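PDB 5K8R: protocadherin gamma-B3 from Homo sapiens, which is probably a calcium-dependent cell-adhesion protein that may help establish and maintain specific neuronal connections in the brain, seen here as its first four extracellular cadherin repeats. Local coordinates for residues K233-D238 against I247-I252; G288-D293 against T298-V303. All coordinates share one frame; numbering follows the deposited sequence.

Interaction 1 (K233-D238 against I247-I252); sequences KVMAID and IIYAFI. With CA (calcium ion), chain H.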
ATOM      1  N   LYS A 233      -1.809   3.998 -29.735  1.00 45.08           N
ATOM      2  CA  LYS A 233      -1.800   4.278 -28.302  1.00 40.04           C
ATOM      3  C   LYS A 233      -2.532   3.160 -27.580  1.00 39.78           C
ATOM      4  O   LYS A 233      -3.743   3.003 -27.756  1.00 45.53           O
ATOM      5  CB  LYS A 233      -2.452   5.628 -27.993  1.00 43.36           C
ATOM      6  CG  LYS A 233      -2.494   5.953 -26.509  1.00 46.77           C
ATOM      7  CD  LYS A 233      -3.206   7.270 -26.249  1.00 62.81           C
ATOM      8  CE  LYS A 233      -3.326   7.562 -24.760  1.00 70.48           C
ATOM      9  NZ  LYS A 233      -4.057   8.837 -24.509  1.00 81.52           N
ATOM     10  N   VAL A 234      -1.806   2.390 -26.773  1.00 37.62           N
ATOM     11  CA  VAL A 234      -2.443   1.353 -25.974  1.00 38.79           C
ATOM     12  C   VAL A 234      -3.122   1.982 -24.762  1.00 44.31           C
ATOM     13  O   VAL A 234      -2.888   3.140 -24.406  1.00 56.00           O
ATOM     14  CB  VAL A 234      -1.430   0.277 -25.552  1.00 39.48           C
ATOM     15  CG1 VAL A 234      -0.691  -0.262 -26.771  1.00 32.63           C
ATOM     16  CG2 VAL A 234      -0.456   0.828 -24.527  1.00 41.59           C
ATOM     17  N   MET A 235      -3.988   1.201 -24.124  1.00 53.10           N
ATOM     18  CA  MET A 235      -4.774   1.697 -23.003  1.00 51.21           C
ATOM     19  C   MET A 235      -5.101   0.543 -22.069  1.00 45.71           C
ATOM     20  O   MET A 235      -5.576  -0.506 -22.515  1.00 45.28           O
ATOM     21  CB  MET A 235      -6.066   2.367 -23.489  1.00 51.72           C
ATOM     22  CG  MET A 235      -6.953   2.902 -22.368  1.00 68.30           C
ATOM     23  SD  MET A 235      -6.240   4.331 -21.530  1.00 79.14           S
ATOM     24  CE  MET A 235      -7.560   4.728 -20.389  1.00 80.58           C
ATOM     25  N   ALA A 236      -4.848   0.749 -20.778  1.00 41.68           N
ATOM     26  CA  ALA A 236      -5.181  -0.209 -19.735  1.00 39.64           C
ATOM     27  C   ALA A 236      -5.991   0.497 -18.660  1.00 46.03           C
ATOM     28  O   ALA A 236      -5.705   1.647 -18.311  1.00 60.42           O
ATOM     29  CB  ALA A 236      -3.923  -0.838 -19.120  1.00 31.99           C
ATOM     30  N   ILE A 237      -7.003  -0.193 -18.138  1.00 42.86           N
ATOM     31  CA  ILE A 237      -7.920   0.364 -17.150  1.00 46.83           C
ATOM     32  C   ILE A 237      -7.749  -0.402 -15.846  1.00 43.84           C
ATOM     33  O   ILE A 237      -7.702  -1.638 -15.847  1.00 44.31           O
ATOM     34  CB  ILE A 237      -9.381   0.301 -17.636  1.00 47.30           C
ATOM     35  CG1 ILE A 237      -9.529   1.034 -18.970  1.00 40.63           C
ATOM     36  CG2 ILE A 237     -10.321   0.886 -16.593  1.00 62.06           C
ATOM     37  CD1 ILE A 237     -10.930   0.993 -19.537  1.00 49.24           C
ATOM     38  N   ASP A 238      -7.655   0.331 -14.737  1.00 44.68           N
ATOM     39  CA  ASP A 238      -7.529  -0.255 -13.408  1.00 37.94           C
ATOM     40  C   ASP A 238      -8.605   0.350 -12.520  1.00 47.79           C
ATOM     41  O   ASP A 238      -8.621   1.566 -12.305  1.00 53.65           O
ATOM     42  CB  ASP A 238      -6.135  -0.007 -12.825  1.00 40.50           C
ATOM     43  CG  ASP A 238      -5.780  -0.980 -11.718  1.00 45.38           C
ATOM     44  OD1 ASP A 238      -6.650  -1.271 -10.869  1.00 44.42           O
ATOM     45  OD2 ASP A 238      -4.626  -1.458 -11.699  1.00 53.83           O
ATOM     46  N   ILE A 247      -0.660   3.009 -13.805  1.00 54.33           N
ATOM     47  CA  ILE A 247      -0.248   1.967 -14.739  1.00 49.28           C
ATOM     48  C   ILE A 247       0.975   2.443 -15.509  1.00 45.56           C
ATOM     49  O   ILE A 247       0.995   3.567 -16.027  1.00 44.34           O
ATOM     50  CB  ILE A 247      -1.391   1.596 -15.699  1.00 49.11           C
ATOM     51  CG1 ILE A 247      -2.560   0.991 -14.921  1.00 43.82           C
ATOM     52  CG2 ILE A 247      -0.901   0.639 -16.775  1.00 49.49           C
ATOM     53  CD1 ILE A 247      -3.767   0.685 -15.775  1.00 53.73           C
ATOM     54  N   ILE A 248       1.956   1.549 -15.636  1.00 49.81           N
ATOM     55  CA  ILE A 248       3.182   1.801 -16.387  1.00 53.54           C
ATOM     56  C   ILE A 248       3.291   0.770 -17.518  1.00 44.44           C
ATOM     57  O   ILE A 248       3.296  -0.435 -17.269  1.00 43.00           O
ATOM     58  CB  ILE A 248       4.428   1.710 -15.489  1.00 52.13           C
ATOM     59  CG1 ILE A 248       4.550   0.308 -14.888  1.00 55.96           C
ATOM     60  CG2 ILE A 248       4.373   2.761 -14.393  1.00 59.78           C
ATOM     61  CD1 ILE A 248       5.859   0.065 -14.167  1.00 45.62           C
ATOM     62  N   TYR A 249       3.372   1.252 -18.757  1.00 39.07           N
ATOM     63  CA  TYR A 249       3.459   0.401 -19.932  1.00 43.83           C
ATOM     64  C   TYR A 249       4.914   0.245 -20.352  1.00 49.56           C
ATOM     65  O   TYR A 249       5.727   1.158 -20.185  1.00 57.89           O
ATOM     66  CB  TYR A 249       2.651   0.983 -21.095  1.00 37.24           C
ATOM     67  CG  TYR A 249       1.214   1.311 -20.762  1.00 42.82           C
ATOM     68  CD1 TYR A 249       0.208   0.370 -20.936  1.00 40.70           C
ATOM     69  CD2 TYR A 249       0.861   2.567 -20.284  1.00 44.03           C
ATOM     70  CE1 TYR A 249      -1.108   0.668 -20.639  1.00 32.57           C
ATOM     71  CE2 TYR A 249      -0.453   2.874 -19.984  1.00 35.96           C
ATOM     72  CZ  TYR A 249      -1.433   1.922 -20.163  1.00 42.20           C
ATOM     73  OH  TYR A 249      -2.742   2.223 -19.865  1.00 58.77           O
ATOM     74  N   ALA A 250       5.237  -0.920 -20.909  1.00 36.05           N
ATOM     75  CA  ALA A 250       6.599  -1.172 -21.357  1.00 42.85           C
ATOM     76  C   ALA A 250       6.596  -2.285 -22.393  1.00 47.71           C
ATOM     77  O   ALA A 250       5.703  -3.133 -22.407  1.00 47.86           O
ATOM     78  CB  ALA A 250       7.517  -1.540 -20.186  1.00 36.25           C
ATOM     79  N   PHE A 251       7.604  -2.265 -23.259  1.00 37.31           N
ATOM     80  CA  PHE A 251       7.813  -3.355 -24.200  1.00 45.84           C
ATOM     81  C   PHE A 251       8.425  -4.556 -23.489  1.00 40.48           C
ATOM     82  O   PHE A 251       9.118  -4.418 -22.477  1.00 37.71           O
ATOM     83  CB  PHE A 251       8.726  -2.912 -25.345  1.00 52.29           C
ATOM     84  CG  PHE A 251       8.073  -1.974 -26.320  1.00 41.47           C
ATOM     85  CD1 PHE A 251       6.713  -2.045 -26.569  1.00 42.98           C
ATOM     86  CD2 PHE A 251       8.823  -1.024 -26.992  1.00 34.77           C
ATOM     87  CE1 PHE A 251       6.114  -1.186 -27.472  1.00 40.77           C
ATOM     88  CE2 PHE A 251       8.230  -0.161 -27.893  1.00 35.39           C
ATOM     89  CZ  PHE A 251       6.873  -0.244 -28.134  1.00 34.80           C
ATOM     90  N   ILE A 252       8.156  -5.747 -24.024  1.00 48.15           N
ATOM     91  CA  ILE A 252       8.741  -6.978 -23.512  1.00 45.92           C
ATOM     92  C   ILE A 252       9.263  -7.803 -24.680  1.00 44.59           C
ATOM     93  O   ILE A 252       8.735  -7.740 -25.795  1.00 41.48           O
ATOM     94  CB  ILE A 252       7.739  -7.805 -22.674  1.00 41.14           C
ATOM     95  CG1 ILE A 252       6.525  -8.195 -23.518  1.00 36.83           C
ATOM     96  CG2 ILE A 252       7.314  -7.037 -21.430  1.00 51.16           C
ATOM     97  CD1 ILE A 252       5.549  -9.093 -22.800  1.00 37.91           C
TER
HETATM   98 CA    CA H 507      -4.912  -2.395  -9.496  1.00 42.80          CA
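Ala236 and Ile247 face each other with their CA atoms 7.4 Å apart, and the CA atoms of Val234 and Tyr249 lie 8.5 Å apart. Strands 230-237 and 248-252 belong to different sheets of the repeat; no backbone-to-backbone hydrogen bond links the segments, and side chains bridge them. Tyr249 spans the gap. With CG anti to its own carbonyl carbon (chi1 -53°), the ring reaches across until OH accepts a 2.7 Å hydrogen bond from Ala236 N. The bond is bent, with an angle of 139° at the hydrogen, and the nitrogen lies in the ring plane, at its edge. Beside this bond Ala236 CB packs 3.5 Å from Tyr249 CE1. Farther along the ring, Val234 CG2 makes an off-centre CH-pi contact, 4.2 Å from the Tyr249 centroid, as the two side chains run past each other in opposite directions. Ile247 sends CD1 against Ala236 CB at 3.7 Å and also touches Asp238 CB with that methyl, while its CG2 rests on one face of the Tyr249 ring. Past CB, Asp238 turns to the ion, where both carboxylate oxygens bind calcium. Asn206, Asn208, Asp240, Asn244 and Asp293 complete that site. The arrangement is that of a cadherin repeat: two beta sheets closed over an apolar interior, with a calcium-binding loop at the end facing the preceding repeat.

Interaction 2 (G288-D293 against T298-V303); sequences GVEAKD and TAYCKV. With CA (calcium ion), chain H.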
ATOM      1  N   GLY A 288       5.310  -7.405 -27.814  1.00 43.97           N
ATOM      2  CA  GLY A 288       4.552  -7.620 -26.594  1.00 34.46           C
ATOM      3  C   GLY A 288       4.607  -6.397 -25.688  1.00 41.07           C
ATOM      4  O   GLY A 288       5.656  -5.773 -25.522  1.00 39.03           O
ATOM      5  N   VAL A 289       3.463  -6.071 -25.094  1.00 32.69           N
ATOM      6  CA  VAL A 289       3.317  -4.897 -24.241  1.00 40.01           C
ATOM      7  C   VAL A 289       2.821  -5.345 -22.872  1.00 46.43           C
ATOM      8  O   VAL A 289       1.880  -6.143 -22.775  1.00 39.36           O
ATOM      9  CB  VAL A 289       2.359  -3.862 -24.860  1.00 36.16           C
ATOM     10  CG1 VAL A 289       2.127  -2.708 -23.896  1.00 34.93           C
ATOM     11  CG2 VAL A 289       2.917  -3.351 -26.180  1.00 28.50           C
ATOM     12  N   GLU A 290       3.457  -4.828 -21.823  1.00 42.18           N
ATOM     13  CA  GLU A 290       3.126  -5.134 -20.440  1.00 32.66           C
ATOM     14  C   GLU A 290       2.653  -3.872 -19.731  1.00 30.25           C
ATOM     15  O   GLU A 290       3.218  -2.789 -19.926  1.00 35.46           O
ATOM     16  CB  GLU A 290       4.337  -5.719 -19.701  1.00 38.42           C
ATOM     17  CG  GLU A 290       4.134  -5.907 -18.205  1.00 43.47           C
ATOM     18  CD  GLU A 290       5.433  -6.165 -17.469  1.00 55.27           C
ATOM     19  OE1 GLU A 290       6.505  -5.822 -18.012  1.00 70.83           O
ATOM     20  OE2 GLU A 290       5.386  -6.711 -16.348  1.00 64.58           O
ATOM     21  N   ALA A 291       1.615  -4.021 -18.910  1.00 36.02           N
ATOM     22  CA  ALA A 291       1.098  -2.950 -18.070  1.00 47.53           C
ATOM     23  C   ALA A 291       1.135  -3.401 -16.618  1.00 40.31           C
ATOM     24  O   ALA A 291       0.631  -4.480 -16.286  1.00 35.01           O
ATOM     25  CB  ALA A 291      -0.330  -2.570 -18.470  1.00 29.54           C
ATOM     26  N   LYS A 292       1.736  -2.580 -15.759  1.00 42.12           N
ATOM     27  CA  LYS A 292       1.856  -2.878 -14.340  1.00 43.77           C
ATOM     28  C   LYS A 292       1.206  -1.774 -13.517  1.00 49.15           C
ATOM     29  O   LYS A 292       1.088  -0.631 -13.968  1.00 57.71           O
ATOM     30  CB  LYS A 292       3.324  -3.033 -13.921  1.00 40.45           C
ATOM     31  CG  LYS A 292       4.051  -4.188 -14.587  1.00 64.72           C
ATOM     32  CD  LYS A 292       5.526  -4.188 -14.218  1.00 77.37           C
ATOM     33  CE  LYS A 292       5.721  -4.238 -12.711  1.00 84.64           C
ATOM     34  NZ  LYS A 292       7.162  -4.190 -12.336  1.00 91.91           N
ATOM     35  N   ASP A 293       0.784  -2.122 -12.306  1.00 48.04           N
ATOM     36  CA  ASP A 293       0.234  -1.152 -11.372  1.00 45.97           C
ATOM     37  C   ASP A 293       1.148  -1.032 -10.152  1.00 54.50           C
ATOM     38  O   ASP A 293       2.268  -1.559 -10.131  1.00 59.48           O
ATOM     39  CB  ASP A 293      -1.203  -1.526 -10.986  1.00 43.20           C
ATOM     40  CG  ASP A 293      -1.316  -2.910 -10.367  1.00 53.86           C
ATOM     41  OD1 ASP A 293      -0.277  -3.556 -10.119  1.00 58.93           O
ATOM     42  OD2 ASP A 293      -2.460  -3.347 -10.116  1.00 36.48           O
ATOM     43  N   THR A 298       0.005  -7.448 -13.267  1.00 40.25           N
ATOM     44  CA  THR A 298       0.479  -7.328 -14.637  1.00 30.66           C
ATOM     45  C   THR A 298      -0.612  -7.709 -15.627  1.00 35.53           C
ATOM     46  O   THR A 298      -1.493  -8.524 -15.333  1.00 31.47           O
ATOM     47  CB  THR A 298       1.713  -8.208 -14.872  1.00 32.13           C
ATOM     48  OG1 THR A 298       1.412  -9.562 -14.512  1.00 42.94           O
ATOM     49  CG2 THR A 298       2.886  -7.714 -14.040  1.00 41.88           C
ATOM     50  N   ALA A 299      -0.544  -7.096 -16.807  1.00 44.64           N
ATOM     51  CA  ALA A 299      -1.385  -7.452 -17.940  1.00 39.95           C
ATOM     52  C   ALA A 299      -0.532  -7.394 -19.198  1.00 29.63           C
ATOM     53  O   ALA A 299       0.427  -6.624 -19.276  1.00 39.42           O
ATOM     54  CB  ALA A 299      -2.597  -6.522 -18.072  1.00 39.29           C
ATOM     55  N   TYR A 300      -0.883  -8.218 -20.183  1.00 32.97           N
ATOM     56  CA  TYR A 300      -0.063  -8.350 -21.380  1.00 43.56           C
ATOM     57  C   TYR A 300      -0.939  -8.338 -22.621  1.00 50.79           C
ATOM     58  O   TYR A 300      -1.951  -9.043 -22.679  1.00 55.39           O
ATOM     59  CB  TYR A 300       0.772  -9.636 -21.332  1.00 39.75           C
ATOM     60  CG  TYR A 300       1.736  -9.685 -20.167  1.00 43.48           C
ATOM     61  CD1 TYR A 300       1.339 -10.180 -18.931  1.00 35.58           C
ATOM     62  CD2 TYR A 300       3.041  -9.231 -20.302  1.00 41.51           C
ATOM     63  CE1 TYR A 300       2.215 -10.223 -17.863  1.00 36.70           C
ATOM     64  CE2 TYR A 300       3.925  -9.271 -19.240  1.00 54.77           C
ATOM     65  CZ  TYR A 300       3.506  -9.767 -18.022  1.00 49.15           C
ATOM     66  OH  TYR A 300       4.382  -9.809 -16.961  1.00 52.16           O
ATOM     67  N   CYS A 301      -0.545  -7.534 -23.608  1.00 51.95           N
ATOM     68  CA  CYS A 301      -1.209  -7.488 -24.902  1.00 45.86           C
ATOM     69  C   CYS A 301      -0.143  -7.485 -25.990  1.00 45.12           C
ATOM     70  O   CYS A 301       1.058  -7.569 -25.712  1.00 47.17           O
ATOM     71  CB  CYS A 301      -2.128  -6.266 -25.019  1.00 44.44           C
ATOM     72  SG  CYS A 301      -1.259  -4.687 -25.152  1.00 41.69           S
ATOM     73  N   LYS A 302      -0.583  -7.385 -27.240  1.00 45.74           N
ATOM     74  CA  LYS A 302       0.322  -7.379 -28.378  1.00 37.70           C
ATOM     75  C   LYS A 302       0.012  -6.197 -29.284  1.00 34.38           C
ATOM     76  O   LYS A 302      -1.090  -5.643 -29.272  1.00 40.95           O
ATOM     77  CB  LYS A 302       0.242  -8.692 -29.172  1.00 31.00           C
ATOM     78  CG  LYS A 302       0.766  -9.903 -28.416  1.00 37.26           C
ATOM     79  CD  LYS A 302       0.827 -11.133 -29.306  1.00 49.63           C
ATOM     80  CE  LYS A 302       1.402 -12.327 -28.559  1.00 59.14           C
ATOM     81  NZ  LYS A 302       1.525 -13.526 -29.435  1.00 63.15           N
ATOM     82  N   VAL A 303       1.013  -5.816 -30.073  1.00 29.00           N
ATOM     83  CA  VAL A 303       0.927  -4.700 -31.006  1.00 36.29           C
ATOM     84  C   VAL A 303       1.525  -5.156 -32.330  1.00 41.91           C
ATOM     85  O   VAL A 303       2.673  -5.612 -32.369  1.00 39.89           O
ATOM     86  CB  VAL A 303       1.659  -3.453 -30.481  1.00 32.36           C
ATOM     87  CG1 VAL A 303       1.955  -2.492 -31.619  1.00 55.37           C
ATOM     88  CG2 VAL A 303       0.834  -2.767 -29.403  1.00 28.22           C
TER
HETATM   89 CA    CA H 507      -4.912  -2.395  -9.496  1.00 42.80          CA
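Glu290 and Tyr300 run alongside each other in the same direction on one face of an antiparallel hairpin. Glu290 holds CG anti to its backbone N (chi1 173°) and stays extended beyond it, which carries its chain along the Tyr300 ring: Glu290 CG comes within 3.5 Å of Tyr300 CE2, and the carboxylate plane is turned only 16° from the ring plane. Glu290 OE2 ends 3.3 Å from Tyr300 OH, and the same oxygen touches Thr298 CG2. Thr298 CG2 also packs on Lys292 CG, at 3.8 Å, before the lysine chain bends away at chi3. The Tyr300 ring touches Ile252 of strand 248-252 as well. An alanine in place of Tyr300 is likely to strip the aliphatic part of Glu290 of its flat neighbour and open a gap beside Ile252.

On the other face Val289 CB sits 3.7 Å from Cys301 SG, and Val289 CG2 meets Val303 CG2 at 3.9 Å, the two valines crossing at a slant. Small Ala291 and Ala299 follow on this face. The backbones join through two hydrogen-bonded pairs, Val289 with Cys301 and Ala291 with Ala299, each bonded in both directions. Three of the four bonds are close to straight, whereas Ala299 N to Ala291 O is bent to 144°. Just past the paired strand, Asp293 OD2 binds calcium at 2.7 Å.

Within the sheet, strand 284-292 is flanked by 248-252 and strand 298-308 by 216-222. Phe212 of the facing sheet covers Val289, Ala291, Ala299 and Cys301, and Leu232 and Val234 cover Val303. Tyr300, by contrast, packs outward against Ala123 of the second subunit.

In the fold
Both contacts belong to the third cadherin repeat, and both segments of interaction 1 precede those of interaction 2 along the chain. Their centres are about 6 Å apart. Strands 248-252 and 284-292 are neighbours in one sheet, where Ile248 N to Lys292 O and Ala250 O to Glu290 N, each 2.9 Å, are probable hydrogen bonds. Strand 230-237 lies in the opposite sheet, so interaction 1 joins the two sheets of the sandwich, whereas interaction 2 builds the hairpin within one of them. Asp238 and Asp293 bring the two contacts to the same calcium ion, which Asn206 and Asn208 of the linker between the second and third repeats also bind.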